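Local coordinates for aromatic-amino-acid:2-oxoglutarate transaminase (Candida albicans, PDB 6HND) that catalyses the pyridoxal-phosphate-dependent transamination of aromatic amino acids, probably passing the amino group to 2-oxoglutarate, at the interface of chains A and B. Sequence-based numbering; all coordinates share one arbitrary frame. Chains: chain A/B, Aromatic-amino-acid:2-oxoglutarate transaminase.

The interface of chains A and B. Residues chain A 464-466, 504, 508; chain B 35, 37-39.
A:Arg508 pushes its guanidinium between B:His35 and B:Leu39: the B:Leu39 methyl CD1 lies over the middle of one face, while on the opposite side the imidazole underlies only the NH1 end. NH1 sits over the face of the B:His35 ring, 4.0 Å from the ring centre and displaced toward the rim, in a cation-pi contact with the two planes inclined by 33°. B:Leu39 CD1 rests 4.0 Å from CZ of A:Arg508, and the same methyl reaches CG of A:Glu504 at 3.6 Å; a branched leucine suits the spot because one methyl can cover both. Arginine suits its own place because its faces can take carbon while its rim gives hydrogen bonds. In plane, NH1 serves both chains, donating 3.1 Å to the carbonyl O of B:Lys37 and 3.0 Å to that of A:Gly466. NH2 reaches the B:Lys37 carbonyl again through a water. A:Glu504 helps fix the group's rotation from within its own chain: turned about its CB-CG bond (chi2 64°), it brings OE2 to A:Arg508 NE in a nearly straight salt bridge on the anti lone pair. The carboxylate should also offset the arginine's positive charge.

A:Gly466 O is doubly gripped, for the backbone N of B:Leu39 donates to it at 2.9 Å, from above the carbonyl plane. Glycine fits here on two counts: its backbone has positive phi (77°), and its bare CA lets CB of B:His35 come to 3.4 Å. Histidine offers a pi face to NH1 and an in-plane nitrogen to its own chain: ND1 accepts from the backbone N of B:Lys37, which helps fix the ring's rotation with its face toward NH1.

In the fold, A:Gly466 lies in the turn between helix 451-464 and strand 467-468, while A:Glu504 and A:Arg508 stand one turn apart on the C-terminal helix 499-518. Across them runs the N-terminal arm of chain B, extended up to its short strand 39-40. The two-fold repeats this exchange, as would suit the dimer usual in this family.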
ATOM      1  N   SER A 464     -24.730 -27.458  -4.871  1.00 41.76           N
ATOM      2  CA  SER A 464     -24.976 -28.902  -4.619  1.00 42.46           C
ATOM      3  C   SER A 464     -24.360 -29.714  -5.758  1.00 42.18           C
ATOM      4  O   SER A 464     -23.900 -30.828  -5.498  1.00 48.20           O
ATOM      5  CB  SER A 464     -26.441 -29.244  -4.376  1.00 43.36           C
ATOM      6  OG  SER A 464     -27.216 -29.249  -5.564  1.00 44.57           O
ATOM      7  N   TYR A 465     -24.302 -29.157  -6.963  1.00 43.29           N
ATOM      8  CA  TYR A 465     -23.705 -29.827  -8.153  1.00 42.65           C
ATOM      9  C   TYR A 465     -22.188 -29.604  -8.218  1.00 38.93           C
ATOM     10  O   TYR A 465     -21.582 -30.187  -9.136  1.00 38.84           O
ATOM     11  CB  TYR A 465     -24.378 -29.380  -9.448  1.00 44.31           C
ATOM     12  CG  TYR A 465     -25.481 -30.289  -9.903  1.00 47.20           C
ATOM     13  CD1 TYR A 465     -26.693 -30.329  -9.235  1.00 51.86           C
ATOM     14  CD2 TYR A 465     -25.313 -31.116 -10.998  1.00 52.24           C
ATOM     15  CE1 TYR A 465     -27.718 -31.162  -9.648  1.00 57.11           C
ATOM     16  CE2 TYR A 465     -26.333 -31.946 -11.438  1.00 56.54           C
ATOM     17  CZ  TYR A 465     -27.544 -31.972 -10.762  1.00 62.31           C
ATOM     18  OH  TYR A 465     -28.552 -32.802 -11.190  1.00 63.67           O
ATOM     19  N   GLY A 466     -21.588 -28.853  -7.282  1.00 37.06           N
ATOM     20  CA  GLY A 466     -20.120 -28.738  -7.177  1.00 35.90           C
ATOM     21  C   GLY A 466     -19.569 -27.807  -8.243  1.00 42.16           C
ATOM     22  O   GLY A 466     -18.509 -28.124  -8.838  1.00 46.48           O
ATOM     23  N   GLU A 504     -15.528 -30.023 -17.326  1.00 35.15           N
ATOM     24  CA  GLU A 504     -16.323 -30.553 -16.194  1.00 33.81           C
ATOM     25  C   GLU A 504     -17.132 -29.400 -15.589  1.00 36.23           C
ATOM     26  O   GLU A 504     -18.322 -29.636 -15.253  1.00 36.31           O
ATOM     27  CB  GLU A 504     -15.443 -31.270 -15.176  1.00 35.78           C
ATOM     28  CG  GLU A 504     -16.213 -31.793 -13.969  1.00 36.56           C
ATOM     29  CD  GLU A 504     -17.238 -32.871 -14.263  1.00 39.15           C
ATOM     30  OE1 GLU A 504     -17.187 -33.441 -15.403  1.00 47.43           O
ATOM     31  OE2 GLU A 504     -18.079 -33.167 -13.347  1.00 40.64           O
ATOM     32  N   ARG A 508     -21.222 -29.450 -15.095  1.00 34.11           N
ATOM     33  CA  ARG A 508     -21.898 -29.326 -13.781  1.00 36.62           C
ATOM     34  C   ARG A 508     -22.858 -28.132 -13.799  1.00 39.00           C
ATOM     35  O   ARG A 508     -23.972 -28.233 -13.230  1.00 38.93           O
ATOM     36  CB  ARG A 508     -20.872 -29.180 -12.664  1.00 40.33           C
ATOM     37  CG  ARG A 508     -20.117 -30.461 -12.365  1.00 43.96           C
ATOM     38  CD  ARG A 508     -19.053 -30.241 -11.307  1.00 45.07           C
ATOM     39  NE  ARG A 508     -18.129 -31.370 -11.218  1.00 45.87           N
ATOM     40  CZ  ARG A 508     -17.338 -31.632 -10.188  1.00 44.10           C
ATOM     41  NH1 ARG A 508     -17.353 -30.862  -9.114  1.00 42.72           N
ATOM     42  NH2 ARG A 508     -16.527 -32.674 -10.244  1.00 46.36           N
TER
ATOM     43  N   HIS B  35     -21.258 -30.077  -2.292  1.00 54.81           N
ATOM     44  CA  HIS B  35     -20.482 -31.117  -3.006  1.00 49.56           C
ATOM     45  C   HIS B  35     -19.107 -31.152  -2.337  1.00 52.83           C
ATOM     46  O   HIS B  35     -18.666 -30.067  -1.891  1.00 48.53           O
ATOM     47  CB  HIS B  35     -20.494 -30.792  -4.499  1.00 47.45           C
ATOM     48  CG  HIS B  35     -19.843 -31.802  -5.380  1.00 41.15           C
ATOM     49  ND1 HIS B  35     -18.499 -32.104  -5.295  1.00 37.15           N
ATOM     50  CD2 HIS B  35     -20.325 -32.510  -6.417  1.00 39.47           C
ATOM     51  CE1 HIS B  35     -18.198 -33.011  -6.201  1.00 36.54           C
ATOM     52  NE2 HIS B  35     -19.293 -33.267  -6.914  1.00 39.59           N
ATOM     53  N   LYS B  37     -15.932 -32.004  -3.458  1.00 59.73           N
ATOM     54  CA  LYS B  37     -14.862 -31.356  -4.275  1.00 54.73           C
ATOM     55  C   LYS B  37     -15.489 -30.477  -5.356  1.00 56.53           C
ATOM     56  O   LYS B  37     -15.601 -30.886  -6.522  1.00 50.10           O
ATOM     57  CB  LYS B  37     -13.961 -32.415  -4.909  1.00 56.51           C
ATOM     58  CG  LYS B  37     -13.650 -33.579  -3.991  1.00 56.75           C
ATOM     59  CD  LYS B  37     -12.393 -34.299  -4.331  1.00 55.45           C
ATOM     60  CE  LYS B  37     -11.756 -34.920  -3.108  1.00 54.32           C
ATOM     61  NZ  LYS B  37     -10.517 -35.614  -3.501  1.00 59.94           N
ATOM     62  N   PRO B  38     -15.910 -29.235  -5.007  1.00 49.87           N
ATOM     63  CA  PRO B  38     -16.474 -28.315  -5.992  1.00 46.10           C
ATOM     64  C   PRO B  38     -15.372 -27.803  -6.923  1.00 41.60           C
ATOM     65  O   PRO B  38     -14.244 -27.708  -6.485  1.00 40.34           O
ATOM     66  CB  PRO B  38     -17.091 -27.194  -5.137  1.00 46.97           C
ATOM     67  CG  PRO B  38     -16.254 -27.200  -3.875  1.00 49.69           C
ATOM     68  CD  PRO B  38     -15.848 -28.648  -3.660  1.00 47.31           C
ATOM     69  N   LEU B  39     -15.708 -27.541  -8.189  1.00 42.42           N
ATOM     70  CA  LEU B  39     -14.882 -26.696  -9.103  1.00 43.80           C
ATOM     71  C   LEU B  39     -15.425 -25.261  -9.083  1.00 42.20           C
ATOM     72  O   LEU B  39     -16.630 -25.074  -8.813  1.00 44.43           O
ATOM     73  CB  LEU B  39     -14.882 -27.291 -10.510  1.00 44.31           C
ATOM     74  CG  LEU B  39     -14.195 -28.655 -10.604  1.00 42.55           C
ATOM     75  CD1 LEU B  39     -14.526 -29.356 -11.928  1.00 39.74           C
ATOM     76  CD2 LEU B  39     -12.691 -28.506 -10.396  1.00 41.09           C
TER
HETATM   77  O   HOH W   1     -14.535 -32.970  -8.421  1.00 56.86           O